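Local coordinates for Serine/threonine-protein kinase Tel1 (Chaetomium thermophilum, PDB 6SKY) that probably phosphorylates serine or threonine followed by glutamine in its protein substrates, acting as a DNA damage sensor that switches on checkpoint signalling, at residues Leu2376-Tyr2381 / Leu2396-Leu2401; Cys2457-Tyr2462 / Ala2566-Ser2571; Val2516-Ala2521 / Pro2653-Ser2658; Ile2555-Leu2560 / Pro2574-Phe2579. All coordinates share one frame; numbering follows the deposited sequence.

Contact 1 of 4, residues Leu2376-Tyr2381 / Leu2396-Leu2401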
# COMPACT_ATOMS: atom_id res chain seq x y z
N LEU A 2376 5.27 -31.89 -19.45
CA LEU A 2376 4.67 -30.69 -20.01
C LEU A 2376 5.56 -29.47 -19.78
O LEU A 2376 5.67 -28.61 -20.66
CB LEU A 2376 3.29 -30.45 -19.40
CG LEU A 2376 2.24 -31.49 -19.75
CD1 LEU A 2376 0.97 -31.18 -19.00
CD2 LEU A 2376 1.99 -31.48 -21.22
N CYS A 2377 6.21 -29.40 -18.63
CA CYS A 2377 7.07 -28.26 -18.33
C CYS A 2377 8.24 -28.19 -19.31
O CYS A 2377 8.50 -27.14 -19.90
CB CYS A 2377 7.57 -28.37 -16.89
SG CYS A 2377 8.42 -26.93 -16.27
N ILE A 2378 8.94 -29.31 -19.49
CA ILE A 2378 10.11 -29.28 -20.37
C ILE A 2378 9.69 -29.01 -21.81
O ILE A 2378 10.30 -28.19 -22.51
CB ILE A 2378 10.90 -30.59 -20.24
CG1 ILE A 2378 11.78 -30.54 -19.00
CG2 ILE A 2378 11.77 -30.81 -21.45
CD1 ILE A 2378 12.58 -31.76 -18.80
N GLU A 2379 8.63 -29.68 -22.27
CA GLU A 2379 8.20 -29.51 -23.65
C GLU A 2379 7.78 -28.08 -23.93
O GLU A 2379 8.14 -27.52 -24.97
CB GLU A 2379 7.05 -30.46 -23.94
CG GLU A 2379 6.30 -30.14 -25.19
CD GLU A 2379 5.14 -31.07 -25.41
OE1 GLU A 2379 5.02 -32.05 -24.65
OE2 GLU A 2379 4.35 -30.83 -26.34
N ASN A 2380 7.05 -27.45 -23.01
CA ASN A 2380 6.59 -26.09 -23.28
C ASN A 2380 7.69 -25.06 -23.11
O ASN A 2380 7.66 -24.04 -23.78
CB ASN A 2380 5.40 -25.76 -22.40
CG ASN A 2380 4.16 -26.50 -22.79
OD1 ASN A 2380 3.69 -26.39 -23.91
ND2 ASN A 2380 3.63 -27.27 -21.87
N TYR A 2381 8.68 -25.30 -22.24
CA TYR A 2381 9.84 -24.41 -22.23
C TYR A 2381 10.56 -24.45 -23.57
O TYR A 2381 10.91 -23.40 -24.13
CB TYR A 2381 10.80 -24.80 -21.11
CG TYR A 2381 10.54 -24.11 -19.82
CD1 TYR A 2381 10.22 -22.77 -19.79
CD2 TYR A 2381 10.57 -24.79 -18.62
CE1 TYR A 2381 9.97 -22.14 -18.61
CE2 TYR A 2381 10.32 -24.16 -17.45
CZ TYR A 2381 10.02 -22.84 -17.44
OH TYR A 2381 9.76 -22.20 -16.26
N LEU A 2396 17.75 -20.52 -19.20
CA LEU A 2396 18.40 -20.80 -17.92
C LEU A 2396 17.54 -21.72 -17.06
O LEU A 2396 18.05 -22.65 -16.42
CB LEU A 2396 18.68 -19.48 -17.21
CG LEU A 2396 19.87 -19.40 -16.29
CD1 LEU A 2396 21.07 -19.95 -16.98
CD2 LEU A 2396 20.10 -17.96 -15.95
N ARG A 2397 16.23 -21.48 -17.05
CA ARG A 2397 15.33 -22.32 -16.27
C ARG A 2397 15.20 -23.70 -16.87
O ARG A 2397 15.21 -24.70 -16.15
CB ARG A 2397 13.97 -21.64 -16.14
CG ARG A 2397 12.97 -22.43 -15.34
CD ARG A 2397 13.54 -22.91 -14.03
NE ARG A 2397 12.74 -23.98 -13.46
CZ ARG A 2397 13.14 -24.79 -12.49
NH1 ARG A 2397 12.34 -25.73 -12.04
NH2 ARG A 2397 14.36 -24.66 -11.98
N PHE A 2398 15.08 -23.79 -18.20
CA PHE A 2398 15.09 -25.10 -18.83
C PHE A 2398 16.38 -25.84 -18.53
O PHE A 2398 16.35 -27.05 -18.31
CB PHE A 2398 14.93 -24.97 -20.34
CG PHE A 2398 15.39 -26.19 -21.08
CD1 PHE A 2398 14.61 -27.32 -21.13
CD2 PHE A 2398 16.63 -26.22 -21.69
CE1 PHE A 2398 15.04 -28.43 -21.78
CE2 PHE A 2398 17.05 -27.34 -22.33
CZ PHE A 2398 16.26 -28.44 -22.38
N MET A 2399 17.51 -25.14 -18.53
CA MET A 2399 18.79 -25.80 -18.31
C MET A 2399 18.88 -26.35 -16.90
O MET A 2399 19.31 -27.49 -16.70
CB MET A 2399 19.92 -24.83 -18.60
CG MET A 2399 21.26 -25.48 -18.78
SD MET A 2399 21.14 -26.88 -19.90
CE MET A 2399 20.65 -26.07 -21.41
N ALA A 2400 18.50 -25.55 -15.91
CA ALA A 2400 18.48 -26.04 -14.54
C ALA A 2400 17.58 -27.26 -14.41
O ALA A 2400 17.96 -28.28 -13.83
CB ALA A 2400 18.03 -24.94 -13.59
N LEU A 2401 16.38 -27.17 -14.98
CA LEU A 2401 15.41 -28.25 -14.86
C LEU A 2401 15.89 -29.52 -15.56
O LEU A 2401 15.62 -30.63 -15.10
CB LEU A 2401 14.08 -27.79 -15.44
CG LEU A 2401 12.89 -28.71 -15.30
CD1 LEU A 2401 12.51 -28.83 -13.86
CD2 LEU A 2401 11.77 -28.13 -16.10

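Contact 2 of 4, residues Cys2457-Tyr2462 / Ala2566-Ser2571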
# COMPACT_ATOMS: atom_id res chain seq x y z
N CYS A 2457 29.06 -24.48 -30.75
CA CYS A 2457 30.39 -24.10 -31.21
C CYS A 2457 30.46 -23.96 -32.72
O CYS A 2457 31.36 -23.27 -33.21
CB CYS A 2457 31.42 -25.12 -30.75
SG CYS A 2457 31.56 -25.25 -28.98
N VAL A 2458 29.56 -24.58 -33.46
CA VAL A 2458 29.57 -24.41 -34.91
C VAL A 2458 28.85 -23.13 -35.33
O VAL A 2458 29.32 -22.42 -36.22
CB VAL A 2458 28.97 -25.65 -35.60
CG1 VAL A 2458 28.78 -25.39 -37.06
CG2 VAL A 2458 29.87 -26.81 -35.41
N ASP A 2459 27.72 -22.81 -34.71
CA ASP A 2459 27.01 -21.60 -35.12
C ASP A 2459 27.68 -20.35 -34.60
O ASP A 2459 27.76 -19.34 -35.31
CB ASP A 2459 25.56 -21.64 -34.64
CG ASP A 2459 24.75 -22.70 -35.34
OD1 ASP A 2459 25.33 -23.45 -36.14
OD2 ASP A 2459 23.54 -22.77 -35.09
N HIS A 2460 28.15 -20.36 -33.36
CA HIS A 2460 28.76 -19.20 -32.72
C HIS A 2460 30.14 -19.60 -32.23
O HIS A 2460 30.33 -19.90 -31.05
CB HIS A 2460 27.89 -18.69 -31.58
CG HIS A 2460 26.45 -18.52 -31.97
ND1 HIS A 2460 25.93 -17.31 -32.36
CD2 HIS A 2460 25.44 -19.41 -32.05
CE1 HIS A 2460 24.65 -17.47 -32.66
NE2 HIS A 2460 24.33 -18.73 -32.48
N PRO A 2461 31.14 -19.59 -33.11
CA PRO A 2461 32.44 -20.15 -32.73
C PRO A 2461 33.19 -19.33 -31.71
O PRO A 2461 33.88 -19.89 -30.85
CB PRO A 2461 33.18 -20.22 -34.07
CG PRO A 2461 32.53 -19.24 -34.92
CD PRO A 2461 31.10 -19.23 -34.53
N TYR A 2462 33.08 -18.01 -31.75
CA TYR A 2462 33.77 -17.17 -30.78
C TYR A 2462 33.12 -17.17 -29.41
O TYR A 2462 33.58 -16.46 -28.52
CB TYR A 2462 33.86 -15.73 -31.30
CG TYR A 2462 34.38 -15.66 -32.71
CD1 TYR A 2462 35.66 -16.09 -33.02
CD2 TYR A 2462 33.60 -15.15 -33.73
CE1 TYR A 2462 36.13 -16.03 -34.30
CE2 TYR A 2462 34.07 -15.08 -35.01
CZ TYR A 2462 35.33 -15.52 -35.29
OH TYR A 2462 35.79 -15.45 -36.58
N ALA A 2566 21.95 -12.99 -34.38
CA ALA A 2566 20.82 -13.80 -34.83
C ALA A 2566 20.98 -14.23 -36.27
O ALA A 2566 20.52 -15.31 -36.65
CB ALA A 2566 19.52 -13.02 -34.65
N ASN A 2567 21.63 -13.41 -37.10
CA ASN A 2567 21.87 -13.74 -38.50
C ASN A 2567 23.03 -14.71 -38.70
O ASN A 2567 23.26 -15.12 -39.84
CB ASN A 2567 22.13 -12.46 -39.29
CG ASN A 2567 22.81 -11.38 -38.46
OD1 ASN A 2567 22.34 -11.03 -37.38
ND2 ASN A 2567 23.91 -10.85 -38.97
N LEU A 2568 23.75 -15.07 -37.63
CA LEU A 2568 24.85 -16.03 -37.69
C LEU A 2568 26.00 -15.53 -38.56
O LEU A 2568 26.70 -16.32 -39.19
CB LEU A 2568 24.37 -17.40 -38.18
CG LEU A 2568 24.19 -18.47 -37.12
CD1 LEU A 2568 23.33 -17.95 -36.01
CD2 LEU A 2568 23.59 -19.71 -37.72
N ASP A 2569 26.19 -14.22 -38.61
CA ASP A 2569 27.21 -13.60 -39.46
C ASP A 2569 28.23 -12.91 -38.58
O ASP A 2569 27.92 -11.88 -37.96
CB ASP A 2569 26.57 -12.62 -40.44
CG ASP A 2569 27.59 -11.99 -41.37
OD1 ASP A 2569 28.13 -12.70 -42.23
OD2 ASP A 2569 27.84 -10.77 -41.24
N TYR A 2570 29.43 -13.45 -38.52
CA TYR A 2570 30.51 -12.91 -37.71
C TYR A 2570 31.66 -12.42 -38.57
O TYR A 2570 32.83 -12.64 -38.26
CB TYR A 2570 30.99 -13.93 -36.68
CG TYR A 2570 29.97 -14.20 -35.61
CD1 TYR A 2570 29.78 -13.30 -34.58
CD2 TYR A 2570 29.20 -15.34 -35.63
CE1 TYR A 2570 28.86 -13.54 -33.61
CE2 TYR A 2570 28.28 -15.58 -34.67
CZ TYR A 2570 28.11 -14.68 -33.66
OH TYR A 2570 27.18 -14.91 -32.68
N SER A 2571 31.33 -11.76 -39.68
CA SER A 2571 32.34 -11.17 -40.54
C SER A 2571 32.63 -9.72 -40.18
O SER A 2571 33.74 -9.24 -40.44
CB SER A 2571 31.90 -11.25 -42.00
OG SER A 2571 30.65 -10.63 -42.18

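Contact 3 of 4, residues Val2516-Ala2521 / Pro2653-Ser2658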
# COMPACT_ATOMS: atom_id res chain seq x y z
N VAL A 2516 50.21 -19.93 -28.25
CA VAL A 2516 51.25 -18.92 -28.06
C VAL A 2516 50.88 -17.94 -26.94
O VAL A 2516 51.77 -17.47 -26.23
CB VAL A 2516 51.57 -18.18 -29.37
CG1 VAL A 2516 51.94 -19.18 -30.43
CG2 VAL A 2516 50.43 -17.32 -29.81
N TYR A 2517 49.60 -17.64 -26.74
CA TYR A 2517 49.21 -16.80 -25.61
C TYR A 2517 49.57 -17.45 -24.29
O TYR A 2517 50.07 -16.80 -23.37
CB TYR A 2517 47.71 -16.50 -25.65
CG TYR A 2517 47.34 -15.17 -26.24
CD1 TYR A 2517 47.79 -14.00 -25.69
CD2 TYR A 2517 46.52 -15.10 -27.34
CE1 TYR A 2517 47.45 -12.80 -26.23
CE2 TYR A 2517 46.17 -13.90 -27.88
CZ TYR A 2517 46.64 -12.76 -27.32
OH TYR A 2517 46.30 -11.55 -27.86
N HIS A 2518 49.32 -18.75 -24.17
CA HIS A 2518 49.65 -19.46 -22.95
C HIS A 2518 51.16 -19.54 -22.74
O HIS A 2518 51.64 -19.38 -21.61
CB HIS A 2518 49.04 -20.86 -22.99
CG HIS A 2518 49.43 -21.72 -21.83
ND1 HIS A 2518 49.92 -23.00 -22.00
CD2 HIS A 2518 49.40 -21.49 -20.50
CE1 HIS A 2518 50.17 -23.52 -20.81
NE2 HIS A 2518 49.87 -22.63 -19.89
N ALA A 2519 51.91 -19.78 -23.81
CA ALA A 2519 53.36 -19.80 -23.68
C ALA A 2519 53.89 -18.45 -23.23
O ALA A 2519 54.79 -18.37 -22.39
CB ALA A 2519 54.01 -20.20 -25.01
N LEU A 2520 53.33 -17.36 -23.76
CA LEU A 2520 53.74 -16.03 -23.33
C LEU A 2520 53.35 -15.78 -21.88
O LEU A 2520 54.09 -15.14 -21.13
CB LEU A 2520 53.13 -14.98 -24.24
CG LEU A 2520 53.44 -13.53 -23.90
CD1 LEU A 2520 54.85 -13.20 -24.32
CD2 LEU A 2520 52.46 -12.63 -24.58
N ALA A 2521 52.18 -16.28 -21.46
CA ALA A 2521 51.75 -16.09 -20.08
C ALA A 2521 52.69 -16.78 -19.11
O ALA A 2521 53.08 -16.20 -18.09
CB ALA A 2521 50.33 -16.63 -19.91
N PRO A 2653 39.70 -17.45 -19.26
CA PRO A 2653 40.68 -18.41 -18.73
C PRO A 2653 41.16 -19.33 -19.83
O PRO A 2653 40.35 -19.94 -20.54
CB PRO A 2653 39.88 -19.17 -17.67
CG PRO A 2653 38.64 -18.40 -17.48
CD PRO A 2653 38.36 -17.73 -18.75
N LEU A 2654 42.48 -19.43 -19.99
CA LEU A 2654 43.03 -20.30 -21.01
C LEU A 2654 43.29 -21.69 -20.45
O LEU A 2654 42.81 -22.69 -20.98
CB LEU A 2654 44.32 -19.71 -21.58
CG LEU A 2654 44.16 -18.53 -22.53
CD1 LEU A 2654 45.50 -17.98 -22.90
CD2 LEU A 2654 43.42 -18.98 -23.76
N THR A 2655 44.06 -21.76 -19.37
CA THR A 2655 44.32 -23.01 -18.68
C THR A 2655 44.02 -22.81 -17.20
O THR A 2655 43.52 -21.76 -16.81
CB THR A 2655 45.76 -23.45 -18.90
OG1 THR A 2655 46.63 -22.34 -18.72
CG2 THR A 2655 45.94 -23.98 -20.30
N SER A 2656 44.32 -23.80 -16.37
CA SER A 2656 44.13 -23.64 -14.93
C SER A 2656 45.19 -22.75 -14.30
O SER A 2656 45.23 -22.64 -13.08
CB SER A 2656 44.13 -25.00 -14.24
OG SER A 2656 42.91 -25.68 -14.44
N SER A 2657 46.03 -22.12 -15.11
CA SER A 2657 47.11 -21.30 -14.58
C SER A 2657 47.31 -20.01 -15.35
O SER A 2657 48.27 -19.29 -15.08
CB SER A 2657 48.40 -22.10 -14.57
OG SER A 2657 48.60 -22.73 -15.83
N SER A 2658 46.44 -19.68 -16.30
CA SER A 2658 46.70 -18.54 -17.16
C SER A 2658 45.40 -18.03 -17.75
O SER A 2658 44.41 -18.76 -17.88
CB SER A 2658 47.68 -18.90 -18.29
OG SER A 2658 47.15 -19.92 -19.11

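Contact 4 of 4, residues Ile2555-Leu2560 / Pro2574-Phe2579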
# COMPACT_ATOMS: atom_id res chain seq x y z
N ILE A 2555 42.57 -13.53 -35.90
CA ILE A 2555 41.40 -13.76 -35.05
C ILE A 2555 40.96 -12.43 -34.47
O ILE A 2555 41.72 -11.46 -34.47
CB ILE A 2555 41.71 -14.74 -33.91
CG1 ILE A 2555 42.80 -14.17 -33.03
CG2 ILE A 2555 42.10 -16.08 -34.44
CD1 ILE A 2555 42.85 -14.77 -31.68
N PRO A 2556 39.73 -12.36 -33.97
CA PRO A 2556 39.35 -11.20 -33.19
C PRO A 2556 40.13 -11.16 -31.90
O PRO A 2556 40.62 -12.20 -31.44
CB PRO A 2556 37.85 -11.42 -32.94
CG PRO A 2556 37.67 -12.85 -33.07
CD PRO A 2556 38.60 -13.28 -34.14
N PRO A 2557 40.31 -9.99 -31.29
CA PRO A 2557 41.00 -9.93 -30.02
C PRO A 2557 40.29 -10.78 -28.99
O PRO A 2557 39.07 -10.67 -28.83
CB PRO A 2557 40.94 -8.44 -29.66
CG PRO A 2557 40.72 -7.77 -30.95
CD PRO A 2557 39.86 -8.67 -31.74
N PRO A 2558 41.01 -11.65 -28.29
CA PRO A 2558 40.32 -12.61 -27.41
C PRO A 2558 39.58 -11.96 -26.27
O PRO A 2558 38.69 -12.60 -25.70
CB PRO A 2558 41.47 -13.49 -26.91
CG PRO A 2558 42.60 -13.21 -27.81
CD PRO A 2558 42.46 -11.81 -28.23
N THR A 2559 39.90 -10.72 -25.93
CA THR A 2559 39.26 -10.00 -24.84
C THR A 2559 38.21 -9.02 -25.31
O THR A 2559 37.75 -8.20 -24.53
CB THR A 2559 40.31 -9.26 -24.03
OG1 THR A 2559 40.96 -8.30 -24.86
CG2 THR A 2559 41.34 -10.22 -23.51
N LEU A 2560 37.82 -9.09 -26.58
CA LEU A 2560 36.75 -8.26 -27.10
C LEU A 2560 35.41 -8.94 -26.86
O LEU A 2560 35.26 -10.14 -27.14
CB LEU A 2560 36.96 -8.01 -28.60
CG LEU A 2560 35.79 -7.39 -29.35
CD1 LEU A 2560 35.66 -5.94 -28.99
CD2 LEU A 2560 35.97 -7.57 -30.83
N PRO A 2574 36.12 -7.16 -35.77
CA PRO A 2574 37.50 -6.74 -36.04
C PRO A 2574 38.49 -7.84 -35.70
O PRO A 2574 38.47 -8.39 -34.60
CB PRO A 2574 37.68 -5.52 -35.13
CG PRO A 2574 36.69 -5.72 -34.05
CD PRO A 2574 35.51 -6.36 -34.69
N MET A 2575 39.36 -8.15 -36.65
CA MET A 2575 40.45 -9.08 -36.39
C MET A 2575 41.66 -8.32 -35.85
O MET A 2575 41.75 -7.10 -35.95
CB MET A 2575 40.83 -9.83 -37.66
CG MET A 2575 39.67 -10.55 -38.31
SD MET A 2575 39.18 -12.04 -37.44
CE MET A 2575 37.46 -12.14 -37.89
N ILE A 2576 42.58 -9.06 -35.26
CA ILE A 2576 43.83 -8.45 -34.82
C ILE A 2576 44.67 -8.13 -36.05
O ILE A 2576 45.02 -9.03 -36.82
CB ILE A 2576 44.59 -9.36 -33.85
CG1 ILE A 2576 43.87 -9.44 -32.52
CG2 ILE A 2576 45.98 -8.83 -33.64
CD1 ILE A 2576 44.60 -10.26 -31.50
N HIS A 2577 44.98 -6.85 -36.24
CA HIS A 2577 45.82 -6.46 -37.36
C HIS A 2577 47.29 -6.64 -37.01
O HIS A 2577 48.01 -7.36 -37.70
CB HIS A 2577 45.52 -5.01 -37.74
CG HIS A 2577 46.36 -4.50 -38.87
ND1 HIS A 2577 47.55 -3.84 -38.68
CD2 HIS A 2577 46.16 -4.54 -40.21
CE1 HIS A 2577 48.06 -3.51 -39.85
NE2 HIS A 2577 47.24 -3.92 -40.80
N LYS A 2578 47.74 -6.00 -35.94
CA LYS A 2578 49.12 -6.14 -35.52
C LYS A 2578 49.20 -5.92 -34.02
O LYS A 2578 48.19 -5.67 -33.36
CB LYS A 2578 50.03 -5.15 -36.26
CG LYS A 2578 49.74 -3.71 -35.95
CD LYS A 2578 50.69 -2.79 -36.68
CE LYS A 2578 50.37 -1.33 -36.37
NZ LYS A 2578 51.20 -0.39 -37.16
N PHE A 2579 50.40 -6.01 -33.47
CA PHE A 2579 50.64 -5.73 -32.07
C PHE A 2579 51.55 -4.52 -31.94
O PHE A 2579 52.48 -4.36 -32.72
CB PHE A 2579 51.27 -6.93 -31.37
CG PHE A 2579 50.28 -7.90 -30.83
CD1 PHE A 2579 50.02 -7.95 -29.48
CD2 PHE A 2579 49.61 -8.75 -31.67
CE1 PHE A 2579 49.10 -8.84 -28.99
CE2 PHE A 2579 48.69 -9.63 -31.18
CZ PHE A 2579 48.44 -9.68 -29.85

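Contact 1 of 4, residues Leu2376-Tyr2381 / Leu2396-Leu2401
Two helices of the FAT region, joined by a short connection, run obliquely antiparallel to one another here with their short segments 10.2 Å apart at closest and 144° between their directions, so that each can offer a bump to a hollow of its neighbour. Leu2401 supplies the bump from 2396-2401. Its CG stands anti to the backbone N, and the branch CD2 enters the hollow lined by Cys2377, Ile2378 and Tyr2381. At the floor CD2 meets Cys2377 SG at 3.6 Å; on one flank it lies 3.8 Å from Ile2378 CG1, the two side chains crossing obliquely, and it faces the edge of the Tyr2381 ring.

Tyr2381 answers in the other direction, occupying the hollow formed by Arg2397, Phe2398 and Leu2401. Its CB lies 4.2 Å from Phe2398 CB, and its OH ends 3.3 Å from Arg2397 CG. The arginine chain bends at chi2 (49°), and the guanidinium plane stands nearly perpendicular to the phenol ring (82°), with the Tyr2381 hydroxyl at its edge and Leu2401 CB over one face. A third fit is shallower: Ile2378 CG2 touches the rim of the Phe2398 ring through CE1 at 4.1 Å.

The polar ends at the Arg2397 flank share one partner, Asp2300 of helix 2286-2303, whose OD2 makes a salt bridge with Arg2397 NE and a weak hydrogen bond with Tyr2381 OH. Helix 2348-2387 packs on helices 2286-2303 and 2409-2418, the latter covering Ile2378 through Ala2411, Val2414 and Val2415, while Phe2398 and Met2399 reach Phe2427 and Leu2396 touches helix 2832-2843.

Contact 2 of 4, residues Cys2457-Tyr2462 / Ala2566-Ser2571
Tyr2570, brought in on the irregular loop before strand 2576-2585, is the side chain around which 2457-2462, the junction between two helices, closes. The phenol ring runs past Pro2461 and carries its hydroxyl to His2460, where OH and ND1 are 2.7 Å apart in a nearly straight hydrogen bond (173°). The bond is made at the edge of the imidazole, in its plane, although the two rings merely meet rim to rim, with neither lying over the other. His2460 is the first residue to leave helical backbone angles after helix 2444-2459, and its CG, anti to the carbonyl carbon, swings the ring out to meet the loop. Tyr2462 completes the aromatic cluster from the other end of the phenol. It turns an edge toward the Tyr2570 face in an offset edge-to-face pair (planes at 85°), and its CE2 reaches Tyr2570 CB at 3.7 Å.

The looser side belongs to Leu2568, a solvent-exposed residue with a left-handed backbone conformation. Its two methyls take different neighbours: CD1 approaches His2460 CE1 at 3.6 Å, while CD2 lies 4.0 Å from Asp2459 CG. The carboxylate itself is engaged elsewhere, through OD2 and Thr2424 OG1.

An alanine in place of His2460 would remove ND1 and the ring, and would probably leave the Tyr2570 hydroxyl less firmly located and Leu2568 more loosely packed. That hydroxyl also receives the backbone N-H of Ser2565. Held by both the imidazole and this N-H, it is a polar point with two partners in a mostly aromatic contact, and its orientation is probably well fixed.

Contact 3 of 4, residues Val2516-Ala2521 / Pro2653-Ser2658
The imidazole of His2518 has a methyl over one face and hydroxyls near its CD2 and NE2 side. Thr2655 CG2 sits 4.2 Å from the ring centroid and 7° from the normal, a well-centred CH-pi contact. At the edge, near the ring plane, Ser2657 OG lies beyond NE2, while Ser2658 OG comes up obliquely to CD2 at 3.1 Å. With CG anti to the backbone N (chi1 175°), the ring leaves the helix and reaches across to the turn of a beta hairpin.

That turn is organised from within. Ser2658 OG donates a hydrogen bond to Thr2655 OG1, both oxygens standing between their backbone N and carbonyl carbon, and Leu2654 N is bonded to Ser2658 O. The side-chain bond probably helps to hold the threonine in the rotation that sets its methyl above the imidazole. A glycine in place of Thr2655 would lose both the methyl over His2518 and the acceptor for Ser2658, and would probably leave the histidine ring and the turn less well fixed.

Two further touches complete the contact along the helix: Ala2521 CB rests 3.8 Å from Ser2658 CB, and the apolar pair Leu2654 CD1 and Tyr2517 CB lie 3.8 Å apart.

Helix and strand segments cross at 81°, their axes 9.2 Å apart. Thr2470 OG1 bonds to the carbonyls of Pro2653 and Leu2654, so strand 2651-2655, at the end of the six-stranded sheet, is held by helix 2461-2472 as well as by helix 2507-2522. The phenol of Tyr2517 leads away from the hairpin and bonds to Gln2607 of strand 2604-2611, while its ring pairs edge-to-face with Phe2546 of helix 2541-2552.

Contact 4 of 4, residues Ile2555-Leu2560 / Pro2574-Phe2579
One backbone hydrogen bond, Ile2576 N to Ile2555 O at 2.7 Å and 158°, supported by a CA-H...O contact from Pro2556 CA to Pro2574 O at 3.3 Å, pins a proline-rich loop with a type I beta turn (Pro2557 to Leu2560) to the start of strand 2576-2585 in the antiparallel sheet of the kinase domain, just ahead of a classic beta bulge where His2577 and Lys2578 are both paired with Ile2598 of the adjacent strand.

The side chains fit around the three successive prolines. Met2575, bent at chi2 (-75°), runs alongside Pro2556 and points the same way, its SD 3.6 Å from Pro2556 CD. Ile2576 passes Pro2557 in the opposite direction, bringing CG1 to 3.9 Å from Pro2557 CG, and its CD1 extends to 4.2 Å from Pro2558 CD. Tyr2605 of strand 2604-2611 packs against both Pro2557 and Pro2574. At the far end of the turn, Leu2560 crosses Pro2574 at about a right angle, with its CD2 methyl 3.8 Å from Pro2574 CG.

In the fold
Contact 1 comes first along the chain and stands apart within the FAT helices, its centre about 25 Å from that of contact 2, and it touches none of the others. Contacts 2 and 4, with centres about 16 Å apart, alternate their segments and touch, Tyr2462 packing on Pro2556 and Met2575. Contact 4 is nested within the loop closed by contact 3, their centres about 17 Å apart; Tyr2517 links the two by packing on Pro2558, Ile2576 and Phe2579. Contacts 3 and 4 reach the same six-stranded sheet, and each has a side chain about 13 Å from the bound nucleotide analogue. Contacts 2, 4 and 3 thus form a continuous series from helix 2461-2472 to the kinase sheet.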